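Local atomic coordinates of 6-phosphogluconate dehydratase (Shewanella oneidensis, PDB entry 2GP4), a protein that catalyses the dehydration of 6-phosphogluconate to 2-keto-3-deoxy-6-phosphogluconate, a step of the Entner-Doudoroff pathway, and is captured here without its iron-sulfur cluster. Residues I337-D342 / S613-A618; Q497-N502 / T546-D551; G448-K453 / P540-L545. One frame throughout, in Å; residues are numbered along the deposited sequence.

Interaction 1 (I337-D342 / S613-A618)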
ATOM      1  N   ILE A 337       3.789  10.307  11.743  1.00 17.81           N
ATOM      2  CA  ILE A 337       4.670   9.165  11.981  1.00 17.39           C
ATOM      3  C   ILE A 337       3.875   7.912  12.345  1.00 17.56           C
ATOM      4  O   ILE A 337       3.251   7.856  13.405  1.00 17.63           O
ATOM      5  CB  ILE A 337       5.724   9.475  13.079  1.00 17.50           C
ATOM      6  CG1 ILE A 337       6.405  10.825  12.801  1.00 17.09           C
ATOM      7  CG2 ILE A 337       6.735   8.322  13.195  1.00 16.66           C
ATOM      8  CD1 ILE A 337       7.451  11.252  13.826  1.00 16.91           C
ATOM      9  N   VAL A 338       3.910   6.918  11.455  1.00 17.55           N
ATOM     10  CA  VAL A 338       3.226   5.633  11.640  1.00 17.46           C
ATOM     11  C   VAL A 338       4.244   4.485  11.597  1.00 17.50           C
ATOM     12  O   VAL A 338       5.126   4.465  10.736  1.00 17.41           O
ATOM     13  CB  VAL A 338       2.148   5.404  10.532  1.00 17.68           C
ATOM     14  CG1 VAL A 338       1.539   4.006  10.622  1.00 18.00           C
ATOM     15  CG2 VAL A 338       1.050   6.462  10.595  1.00 17.53           C
ATOM     16  N   ASN A 339       4.132   3.534  12.524  1.00 17.52           N
ATOM     17  CA  ASN A 339       5.034   2.375  12.528  1.00 17.53           C
ATOM     18  C   ASN A 339       4.305   1.020  12.440  1.00 17.46           C
ATOM     19  O   ASN A 339       3.082   0.978  12.333  1.00 17.52           O
ATOM     20  CB  ASN A 339       6.024   2.438  13.712  1.00 17.39           C
ATOM     21  CG  ASN A 339       5.337   2.440  15.083  1.00 18.60           C
ATOM     22  OD1 ASN A 339       5.893   2.955  16.061  1.00 19.80           O
ATOM     23  ND2 ASN A 339       4.142   1.860  15.166  1.00 19.04           N
ATOM     24  N   TRP A 340       5.060  -0.075  12.489  1.00 17.56           N
ATOM     25  CA  TRP A 340       4.482  -1.420  12.408  1.00 17.78           C
ATOM     26  C   TRP A 340       3.605  -1.806  13.592  1.00 17.94           C
ATOM     27  O   TRP A 340       2.729  -2.650  13.455  1.00 18.08           O
ATOM     28  CB  TRP A 340       5.557  -2.489  12.163  1.00 17.41           C
ATOM     29  CG  TRP A 340       6.133  -2.447  10.781  1.00 16.80           C
ATOM     30  CD1 TRP A 340       5.575  -1.863   9.671  1.00 16.44           C
ATOM     31  CD2 TRP A 340       7.363  -3.035  10.345  1.00 16.83           C
ATOM     32  NE1 TRP A 340       6.387  -2.042   8.581  1.00 15.98           N
ATOM     33  CE2 TRP A 340       7.489  -2.761   8.959  1.00 16.67           C
ATOM     34  CE3 TRP A 340       8.376  -3.760  10.988  1.00 16.01           C
ATOM     35  CZ2 TRP A 340       8.588  -3.181   8.211  1.00 16.68           C
ATOM     36  CZ3 TRP A 340       9.467  -4.180  10.243  1.00 16.50           C
ATOM     37  CH2 TRP A 340       9.564  -3.890   8.866  1.00 16.78           C
ATOM     38  N   ASP A 341       3.833  -1.189  14.746  1.00 18.37           N
ATOM     39  CA  ASP A 341       2.953  -1.397  15.900  1.00 18.80           C
ATOM     40  C   ASP A 341       1.542  -0.896  15.588  1.00 18.89           C
ATOM     41  O   ASP A 341       0.558  -1.484  16.037  1.00 18.79           O
ATOM     42  CB  ASP A 341       3.484  -0.686  17.138  1.00 19.04           C
ATOM     43  CG  ASP A 341       4.890  -1.110  17.504  1.00 20.32           C
ATOM     44  OD1 ASP A 341       5.834  -0.368  17.171  1.00 22.46           O
ATOM     45  OD2 ASP A 341       5.053  -2.171  18.137  1.00 22.57           O
ATOM     46  N   ASP A 342       1.448   0.195  14.823  1.00 18.85           N
ATOM     47  CA  ASP A 342       0.154   0.703  14.380  1.00 19.06           C
ATOM     48  C   ASP A 342      -0.553  -0.316  13.492  1.00 18.99           C
ATOM     49  O   ASP A 342      -1.715  -0.619  13.715  1.00 18.92           O
ATOM     50  CB  ASP A 342       0.294   2.034  13.637  1.00 19.09           C
ATOM     51  CG  ASP A 342       1.038   3.090  14.447  1.00 19.53           C
ATOM     52  OD1 ASP A 342       0.923   3.111  15.695  1.00 19.50           O
ATOM     53  OD2 ASP A 342       1.740   3.909  13.818  1.00 19.29           O
ATOM     54  N   SER A 613      14.580   2.414   6.148  1.00 19.99           N
ATOM     55  CA  SER A 613      14.004   1.112   6.440  1.00 19.93           C
ATOM     56  C   SER A 613      12.562   1.039   5.931  1.00 19.89           C
ATOM     57  O   SER A 613      11.860   2.056   5.919  1.00 20.09           O
ATOM     58  CB  SER A 613      14.007   0.910   7.944  1.00 19.97           C
ATOM     59  OG  SER A 613      13.172   1.881   8.554  1.00 20.62           O
ATOM     60  N   PRO A 614      12.115  -0.159   5.505  1.00 19.71           N
ATOM     61  CA  PRO A 614      10.707  -0.373   5.149  1.00 19.76           C
ATOM     62  C   PRO A 614       9.696   0.216   6.148  1.00 19.80           C
ATOM     63  O   PRO A 614       8.694   0.806   5.730  1.00 19.92           O
ATOM     64  CB  PRO A 614      10.597  -1.898   5.101  1.00 19.81           C
ATOM     65  CG  PRO A 614      11.960  -2.337   4.669  1.00 19.42           C
ATOM     66  CD  PRO A 614      12.925  -1.377   5.295  1.00 19.46           C
ATOM     67  N   GLU A 615       9.964   0.076   7.444  1.00 19.92           N
ATOM     68  CA  GLU A 615       9.066   0.585   8.489  1.00 19.98           C
ATOM     69  C   GLU A 615       8.991   2.120   8.502  1.00 20.19           C
ATOM     70  O   GLU A 615       8.016   2.692   9.001  1.00 20.10           O
ATOM     71  CB  GLU A 615       9.476   0.037   9.864  1.00 19.96           C
ATOM     72  CG  GLU A 615       8.675   0.576  11.047  1.00 19.99           C
ATOM     73  CD  GLU A 615       8.820  -0.257  12.310  1.00 20.02           C
ATOM     74  OE1 GLU A 615       9.922  -0.793  12.566  1.00 20.17           O
ATOM     75  OE2 GLU A 615       7.825  -0.363  13.058  1.00 19.17           O
ATOM     76  N   THR A 616      10.025   2.771   7.965  1.00 20.26           N
ATOM     77  CA  THR A 616      10.057   4.232   7.851  1.00 20.37           C
ATOM     78  C   THR A 616       9.713   4.668   6.430  1.00 20.69           C
ATOM     79  O   THR A 616       9.866   5.842   6.078  1.00 20.70           O
ATOM     80  CB  THR A 616      11.421   4.847   8.289  1.00 20.34           C
ATOM     81  OG1 THR A 616      12.494   4.210   7.586  1.00 20.25           O
ATOM     82  CG2 THR A 616      11.632   4.691   9.803  1.00 20.06           C
ATOM     83  N   GLY A 617       9.253   3.708   5.624  1.00 20.88           N
ATOM     84  CA  GLY A 617       8.717   3.981   4.295  1.00 21.19           C
ATOM     85  C   GLY A 617       9.674   3.785   3.137  1.00 21.60           C
ATOM     86  O   GLY A 617       9.318   4.056   1.990  1.00 21.71           O
ATOM     87  N   ALA A 618      10.882   3.305   3.431  1.00 21.90           N
ATOM     88  CA  ALA A 618      11.969   3.210   2.441  1.00 22.19           C
ATOM     89  C   ALA A 618      12.146   4.513   1.651  1.00 22.36           C
ATOM     90  O   ALA A 618      12.172   4.520   0.409  1.00 22.55           O
ATOM     91  CB  ALA A 618      11.760   2.016   1.511  1.00 22.10           C
TER
HETATM   92  O   HOH W   1       7.757   4.715  10.841  1.00 18.84           O
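V338 O and E615 O, two acceptors that cannot bond to each other, are joined by a water that donates to both, 2.6 Å from V338 O and 2.7 Å from E615 O. N339 follows at the N-cap of helix 340-347. Its backbone N donates to D342 OD2 (2.7 Å), approaching from above the carboxylate plane, and its CB rests against E615 OE2. On this segment W340 does most of the touching. Its N-H, one of those left without a backbone acceptor at a helix start, gives a fairly straight bond to E615 OE2 (2.8 Å, 160°). The indole lies under the same glutamate: E615 CB sits 3.6 Å from the centroid of the six-membered ring in a CH-pi contact, and the carboxylate stacks only 20° from the ring plane. With CG anti to the backbone N (chi1 176°), the glutamate chain runs extended across the indole face, while P614 CB touches the ring edge at W340 CZ2 (3.9 Å). D341 brings a like charge near E615, and R449 forms salt bridges with both, probably easing the repulsion. Helix 23-51 covers N339 and D342 from one direction, and W340 packs against strands 448-453 and 541-546.

Interaction 2 (Q497-N502 / T546-D551)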
ATOM      1  N   GLN A 497      18.363  -8.411  -0.111  1.00 16.85           N
ATOM      2  CA  GLN A 497      17.170  -8.138  -0.906  1.00 16.91           C
ATOM      3  C   GLN A 497      16.438  -6.883  -0.431  1.00 16.84           C
ATOM      4  O   GLN A 497      15.344  -6.580  -0.901  1.00 16.68           O
ATOM      5  CB  GLN A 497      16.217  -9.351  -0.900  1.00 17.23           C
ATOM      6  CG  GLN A 497      16.820 -10.678  -1.382  1.00 17.24           C
ATOM      7  CD  GLN A 497      17.476 -10.599  -2.757  1.00 18.52           C
ATOM      8  OE1 GLN A 497      16.902 -10.070  -3.715  1.00 18.38           O
ATOM      9  NE2 GLN A 497      18.690 -11.140  -2.858  1.00 19.17           N
ATOM     10  N   GLY A 498      17.052  -6.156   0.496  1.00 16.75           N
ATOM     11  CA  GLY A 498      16.465  -4.936   1.026  1.00 16.88           C
ATOM     12  C   GLY A 498      16.595  -3.755   0.080  1.00 17.31           C
ATOM     13  O   GLY A 498      17.230  -3.867  -0.976  1.00 17.32           O
ATOM     14  N   PRO A 499      15.982  -2.611   0.447  1.00 17.54           N
ATOM     15  CA  PRO A 499      16.079  -1.369  -0.321  1.00 17.70           C
ATOM     16  C   PRO A 499      17.512  -1.000  -0.719  1.00 18.12           C
ATOM     17  O   PRO A 499      17.769  -0.724  -1.893  1.00 18.07           O
ATOM     18  CB  PRO A 499      15.507  -0.327   0.641  1.00 17.54           C
ATOM     19  CG  PRO A 499      14.520  -1.082   1.444  1.00 17.55           C
ATOM     20  CD  PRO A 499      15.116  -2.455   1.631  1.00 17.35           C
ATOM     21  N   LYS A 500      18.435  -1.023   0.240  1.00 18.63           N
ATOM     22  CA  LYS A 500      19.815  -0.581  -0.005  1.00 18.99           C
ATOM     23  C   LYS A 500      20.624  -1.575  -0.836  1.00 19.26           C
ATOM     24  O   LYS A 500      21.493  -1.178  -1.610  1.00 19.44           O
ATOM     25  CB  LYS A 500      20.543  -0.279   1.310  1.00 18.95           C
ATOM     26  CG  LYS A 500      20.007   0.923   2.092  1.00 19.00           C
ATOM     27  CD  LYS A 500      20.992   1.327   3.192  1.00 19.54           C
ATOM     28  CE  LYS A 500      20.445   2.429   4.095  1.00 19.50           C
ATOM     29  NZ  LYS A 500      19.300   1.958   4.935  1.00 20.28           N
ATOM     30  N   ALA A 501      20.338  -2.865  -0.679  1.00 19.53           N
ATOM     31  CA  ALA A 501      21.106  -3.900  -1.361  1.00 19.51           C
ATOM     32  C   ALA A 501      20.901  -3.883  -2.868  1.00 19.77           C
ATOM     33  O   ALA A 501      21.861  -3.762  -3.624  1.00 19.83           O
ATOM     34  CB  ALA A 501      20.776  -5.259  -0.792  1.00 19.46           C
ATOM     35  N   ASN A 502      19.647  -4.007  -3.293  1.00 20.14           N
ATOM     36  CA  ASN A 502      19.302  -4.092  -4.708  1.00 20.54           C
ATOM     37  C   ASN A 502      17.983  -3.378  -5.074  1.00 21.10           C
ATOM     38  O   ASN A 502      17.335  -3.724  -6.056  1.00 21.34           O
ATOM     39  CB  ASN A 502      19.272  -5.563  -5.158  1.00 20.28           C
ATOM     40  CG  ASN A 502      18.284  -6.414  -4.356  1.00 20.17           C
ATOM     41  OD1 ASN A 502      17.611  -5.927  -3.438  1.00 19.45           O
ATOM     42  ND2 ASN A 502      18.185  -7.694  -4.714  1.00 18.95           N
ATOM     43  N   THR A 546      14.535  -6.043   9.148  1.00 18.43           N
ATOM     44  CA  THR A 546      15.282  -4.824   9.360  1.00 18.63           C
ATOM     45  C   THR A 546      15.970  -4.915  10.723  1.00 18.99           C
ATOM     46  O   THR A 546      15.348  -5.358  11.703  1.00 18.69           O
ATOM     47  CB  THR A 546      14.341  -3.598   9.279  1.00 18.78           C
ATOM     48  OG1 THR A 546      13.670  -3.602   8.009  1.00 18.50           O
ATOM     49  CG2 THR A 546      15.111  -2.283   9.429  1.00 18.75           C
ATOM     50  N   PRO A 547      17.261  -4.515  10.790  1.00 19.46           N
ATOM     51  CA  PRO A 547      18.106  -4.015   9.686  1.00 19.69           C
ATOM     52  C   PRO A 547      18.384  -5.069   8.615  1.00 20.04           C
ATOM     53  O   PRO A 547      18.524  -6.252   8.935  1.00 20.36           O
ATOM     54  CB  PRO A 547      19.413  -3.621  10.393  1.00 19.53           C
ATOM     55  CG  PRO A 547      19.051  -3.455  11.826  1.00 19.17           C
ATOM     56  CD  PRO A 547      17.996  -4.501  12.068  1.00 19.56           C
ATOM     57  N   GLU A 548      18.443  -4.643   7.355  1.00 20.37           N
ATOM     58  CA  GLU A 548      18.767  -5.547   6.253  1.00 20.74           C
ATOM     59  C   GLU A 548      20.212  -6.045   6.359  1.00 21.02           C
ATOM     60  O   GLU A 548      20.981  -5.552   7.195  1.00 20.95           O
ATOM     61  CB  GLU A 548      18.475  -4.911   4.881  1.00 20.68           C
ATOM     62  CG  GLU A 548      19.331  -3.719   4.470  1.00 20.24           C
ATOM     63  CD  GLU A 548      19.045  -3.282   3.030  1.00 21.08           C
ATOM     64  OE1 GLU A 548      18.306  -2.290   2.831  1.00 21.20           O
ATOM     65  OE2 GLU A 548      19.543  -3.941   2.088  1.00 21.28           O
ATOM     66  N   ALA A 549      20.563  -7.033   5.536  1.00 21.35           N
ATOM     67  CA  ALA A 549      21.881  -7.671   5.614  1.00 21.65           C
ATOM     68  C   ALA A 549      23.030  -6.662   5.515  1.00 21.85           C
ATOM     69  O   ALA A 549      23.883  -6.609   6.402  1.00 22.11           O
ATOM     70  CB  ALA A 549      22.020  -8.775   4.566  1.00 21.53           C
ATOM     71  N   ILE A 550      23.028  -5.844   4.465  1.00 22.25           N
ATOM     72  CA  ILE A 550      24.107  -4.869   4.251  1.00 22.85           C
ATOM     73  C   ILE A 550      24.068  -3.661   5.202  1.00 23.28           C
ATOM     74  O   ILE A 550      24.995  -2.848   5.212  1.00 23.48           O
ATOM     75  CB  ILE A 550      24.211  -4.395   2.769  1.00 22.87           C
ATOM     76  CG1 ILE A 550      22.995  -3.557   2.361  1.00 22.64           C
ATOM     77  CG2 ILE A 550      24.448  -5.591   1.826  1.00 22.40           C
ATOM     78  CD1 ILE A 550      23.276  -2.637   1.195  1.00 22.48           C
ATOM     79  N   ASP A 551      23.001  -3.548   5.993  1.00 23.63           N
ATOM     80  CA  ASP A 551      22.947  -2.560   7.070  1.00 24.18           C
ATOM     81  C   ASP A 551      23.469  -3.129   8.397  1.00 24.23           C
ATOM     82  O   ASP A 551      23.424  -2.459   9.427  1.00 24.49           O
ATOM     83  CB  ASP A 551      21.530  -2.000   7.237  1.00 24.33           C
ATOM     84  CG  ASP A 551      21.304  -0.724   6.436  1.00 25.36           C
ATOM     85  OD1 ASP A 551      22.219   0.125   6.388  1.00 26.86           O
ATOM     86  OD2 ASP A 551      20.202  -0.557   5.866  1.00 25.69           O
TER
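G498 and E548 lie closest to one another near the start of a short helix, CA to CA 5.7 Å, and A501 and I550 follow at 6.4 Å. The motif is a carboxylate bound to the N terminus of a helix: G498 is the N-cap, and a glutamate from the loop after strand 541-546 accepts from the first two N-H groups of the helix turn, those of K500 and A501. E548 OE1 takes the K500 N-H on its syn side at 2.9 Å, a nearly straight bond, whereas E548 OE2 receives a weak, more bent one from A501 N. This two-oxygen grip helps to fix the rotation of the carboxylate, and the helix end would probably favour its charged form. E548 CG is placed between its backbone N and carbonyl carbon (chi1 67°), and the chain then reaches out straight, its carboxylate passing over G498. A side chain at G498 could hardly be fitted, since a CB would fall 2.4 Å from E548 CD. P499 has no N-H to offer, and its CD simply abuts E548 OE1 at 3.4 Å. I550 wedges its CD1 against the backbone of K500 and A501, 3.5 Å from A501 N, flanking the carboxylate. D529 links the two segments from outside, accepting from Q497 N through one oxygen and from A549 N through the other. The K500 side chain crosses D551 at about a right angle, and its amine also bonds L611 O. The lysine chain is extended as far as CD and then bends at chi4 (68°), which brings NZ to the syn lone pair of D551 OD2 at 2.8 Å in a salt bridge.

Interaction 3 (G448-K453 / P540-L545)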
ATOM      1  N   GLY A 448      15.615  -8.681  14.764  1.00 18.20           N
ATOM      2  CA  GLY A 448      15.139  -7.329  14.477  1.00 18.01           C
ATOM      3  C   GLY A 448      13.628  -7.217  14.402  1.00 17.89           C
ATOM      4  O   GLY A 448      12.914  -7.695  15.282  1.00 18.07           O
ATOM      5  N   ARG A 449      13.142  -6.572  13.348  1.00 17.59           N
ATOM      6  CA  ARG A 449      11.713  -6.357  13.159  1.00 17.24           C
ATOM      7  C   ARG A 449      11.321  -6.722  11.731  1.00 16.98           C
ATOM      8  O   ARG A 449      12.012  -6.357  10.778  1.00 16.88           O
ATOM      9  CB  ARG A 449      11.340  -4.900  13.462  1.00 17.07           C
ATOM     10  CG  ARG A 449      11.601  -4.464  14.914  1.00 17.51           C
ATOM     11  CD  ARG A 449      11.504  -2.933  15.107  1.00 17.49           C
ATOM     12  NE  ARG A 449      10.168  -2.417  14.795  1.00 18.19           N
ATOM     13  CZ  ARG A 449       9.141  -2.410  15.643  1.00 18.81           C
ATOM     14  NH1 ARG A 449       9.278  -2.894  16.873  1.00 19.37           N
ATOM     15  NH2 ARG A 449       7.967  -1.925  15.260  1.00 18.95           N
ATOM     16  N   ALA A 450      10.219  -7.453  11.593  1.00 16.59           N
ATOM     17  CA  ALA A 450       9.664  -7.784  10.283  1.00 16.27           C
ATOM     18  C   ALA A 450       8.137  -7.803  10.340  1.00 16.29           C
ATOM     19  O   ALA A 450       7.544  -7.620  11.396  1.00 16.36           O
ATOM     20  CB  ALA A 450      10.206  -9.129   9.807  1.00 16.00           C
ATOM     21  N   VAL A 451       7.498  -8.013   9.198  1.00 16.62           N
ATOM     22  CA  VAL A 451       6.054  -8.221   9.168  1.00 16.72           C
ATOM     23  C   VAL A 451       5.731  -9.571   8.526  1.00 16.75           C
ATOM     24  O   VAL A 451       6.553 -10.138   7.802  1.00 16.60           O
ATOM     25  CB  VAL A 451       5.287  -7.057   8.468  1.00 16.76           C
ATOM     26  CG1 VAL A 451       5.446  -5.752   9.253  1.00 17.01           C
ATOM     27  CG2 VAL A 451       5.740  -6.875   7.031  1.00 16.58           C
ATOM     28  N   ILE A 452       4.539 -10.081   8.820  1.00 16.93           N
ATOM     29  CA  ILE A 452       4.058 -11.343   8.273  1.00 17.12           C
ATOM     30  C   ILE A 452       2.557 -11.253   7.992  1.00 17.59           C
ATOM     31  O   ILE A 452       1.804 -10.697   8.802  1.00 17.39           O
ATOM     32  CB  ILE A 452       4.385 -12.558   9.221  1.00 17.13           C
ATOM     33  CG1 ILE A 452       3.980 -13.893   8.579  1.00 16.85           C
ATOM     34  CG2 ILE A 452       3.735 -12.386  10.602  1.00 16.72           C
ATOM     35  CD1 ILE A 452       4.657 -15.118   9.188  1.00 16.84           C
ATOM     36  N   LYS A 453       2.145 -11.778   6.833  1.00 17.91           N
ATOM     37  CA  LYS A 453       0.736 -12.020   6.551  1.00 18.50           C
ATOM     38  C   LYS A 453       0.362 -13.461   6.872  1.00 18.76           C
ATOM     39  O   LYS A 453       0.892 -14.405   6.269  1.00 18.83           O
ATOM     40  CB  LYS A 453       0.377 -11.695   5.100  1.00 18.52           C
ATOM     41  CG  LYS A 453       0.141 -10.207   4.825  1.00 19.41           C
ATOM     42  CD  LYS A 453      -0.937  -9.566   5.707  1.00 19.85           C
ATOM     43  CE  LYS A 453      -2.326 -10.128   5.434  1.00 21.05           C
ATOM     44  NZ  LYS A 453      -2.748  -9.986   4.012  1.00 22.63           N
ATOM     45  N   PRO A 540       4.417 -19.451   6.045  1.00 20.06           N
ATOM     46  CA  PRO A 540       4.768 -18.311   6.893  1.00 19.57           C
ATOM     47  C   PRO A 540       6.000 -17.610   6.338  1.00 19.27           C
ATOM     48  O   PRO A 540       7.030 -18.253   6.099  1.00 19.07           O
ATOM     49  CB  PRO A 540       5.087 -18.961   8.249  1.00 19.36           C
ATOM     50  CG  PRO A 540       5.389 -20.395   7.926  1.00 19.42           C
ATOM     51  CD  PRO A 540       4.478 -20.723   6.792  1.00 19.99           C
ATOM     52  N   ALA A 541       5.883 -16.305   6.116  1.00 18.79           N
ATOM     53  CA  ALA A 541       6.994 -15.530   5.569  1.00 18.40           C
ATOM     54  C   ALA A 541       7.255 -14.262   6.382  1.00 17.85           C
ATOM     55  O   ALA A 541       6.408 -13.374   6.448  1.00 17.83           O
ATOM     56  CB  ALA A 541       6.726 -15.191   4.111  1.00 18.25           C
ATOM     57  N   ALA A 542       8.421 -14.197   7.019  1.00 17.35           N
ATOM     58  CA  ALA A 542       8.864 -12.975   7.677  1.00 16.99           C
ATOM     59  C   ALA A 542       9.561 -12.104   6.641  1.00 16.68           C
ATOM     60  O   ALA A 542      10.599 -12.485   6.109  1.00 16.64           O
ATOM     61  CB  ALA A 542       9.784 -13.291   8.829  1.00 16.82           C
ATOM     62  N   ILE A 543       8.966 -10.949   6.343  1.00 16.61           N
ATOM     63  CA  ILE A 543       9.416 -10.084   5.241  1.00 16.65           C
ATOM     64  C   ILE A 543       9.764  -8.672   5.724  1.00 16.74           C
ATOM     65  O   ILE A 543       9.360  -8.270   6.820  1.00 16.57           O
ATOM     66  CB  ILE A 543       8.357 -10.002   4.093  1.00 16.78           C
ATOM     67  CG1 ILE A 543       7.035  -9.398   4.592  1.00 16.79           C
ATOM     68  CG2 ILE A 543       8.123 -11.372   3.461  1.00 16.94           C
ATOM     69  CD1 ILE A 543       6.065  -9.004   3.488  1.00 16.52           C
ATOM     70  N   HIS A 544      10.502  -7.921   4.902  1.00 16.84           N
ATOM     71  CA  HIS A 544      10.931  -6.555   5.252  1.00 17.03           C
ATOM     72  C   HIS A 544      11.846  -6.530   6.489  1.00 17.26           C
ATOM     73  O   HIS A 544      11.984  -5.491   7.142  1.00 17.03           O
ATOM     74  CB  HIS A 544       9.716  -5.622   5.471  1.00 16.85           C
ATOM     75  CG  HIS A 544       8.760  -5.582   4.318  1.00 16.36           C
ATOM     76  ND1 HIS A 544       7.758  -4.644   4.218  1.00 16.97           N
ATOM     77  CD2 HIS A 544       8.652  -6.364   3.217  1.00 16.07           C
ATOM     78  CE1 HIS A 544       7.072  -4.850   3.108  1.00 16.84           C
ATOM     79  NE2 HIS A 544       7.595  -5.888   2.482  1.00 16.10           N
ATOM     80  N   LEU A 545      12.471  -7.671   6.795  1.00 17.53           N
ATOM     81  CA  LEU A 545      13.398  -7.773   7.928  1.00 17.96           C
ATOM     82  C   LEU A 545      14.394  -6.615   7.959  1.00 18.24           C
ATOM     83  O   LEU A 545      15.005  -6.259   6.944  1.00 18.24           O
ATOM     84  CB  LEU A 545      14.140  -9.119   7.948  1.00 17.78           C
ATOM     85  CG  LEU A 545      15.023  -9.367   9.180  1.00 17.92           C
ATOM     86  CD1 LEU A 545      14.238  -9.238  10.491  1.00 17.54           C
ATOM     87  CD2 LEU A 545      15.719 -10.720   9.111  1.00 17.64           C
TER
HETATM   88  O   HOH W   2       4.344 -12.854   4.945  1.00 13.94           O
HETATM   89  O   HOH W   3       3.200 -15.275   5.338  1.00 22.80           O
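V451 and I543 face each other as an antiparallel hydrogen-bonded pair, V451 N to I543 O at 3.0 Å and I543 N to V451 O at 2.9 Å, both nearly straight. Their side chains rise on one face of the sheet, where the V451 CG2 branch lies against I543 CG1 (3.7 Å) and also over a face of the H544 imidazole, with helix 340-347 adding W340 beside them. H544 has backbone angles in the left-handed region (phi 63°), and the chain turns a corner there. These are neighbouring strands of the mixed eight-stranded sheet of the C-terminal region, but their short axes diverge from antiparallel, at 132°. Past the central pair the strands are joined by waters: one links K453 N to A541 O, the other K453 O to A541 N. At the corner, the small A450 CB fits between I543 O (3.2 Å) and L545, whose CD1 closes its flank at 4.1 Å, and it also meets A542 CB. I452 turns CG1 anti to its backbone N (chi1 -175°), laying it alongside A541 O at 3.3 Å and sending CD1 on to P540 CB at 4.0 Å. Cutting this side chain back to an alanine would probably open a gap beside A541 and leave the P540 ring without its apolar partner from strand 448-453. On the far side of 541-546, strand 524-528 packs its A525 on P540 and its M527 on A542 and L545.

The three contacts form a cluster, with centres 13 to 15 Å apart, and their segments interleave along the chain: 337-342, 448-453, 497-502, 540-545, 546-551, 613-618. Interaction 1 spans the others and joins the N-terminal family region to the C-terminal one, whereas interactions 2 and 3 lie wholly within the latter. Interaction 3 pairs two strands of the mixed sheet, and the second runs directly into the loop of interaction 2, where T546 O probably accepts from R449 N. The R449 side chain, in turn, reaches E615 and D341 of interaction 1. P614 packs on T546 and P499 of interaction 2 and on H544 of interaction 3, so the 613-618 loop touches both other contacts and ties helix 340-347 to the sheet.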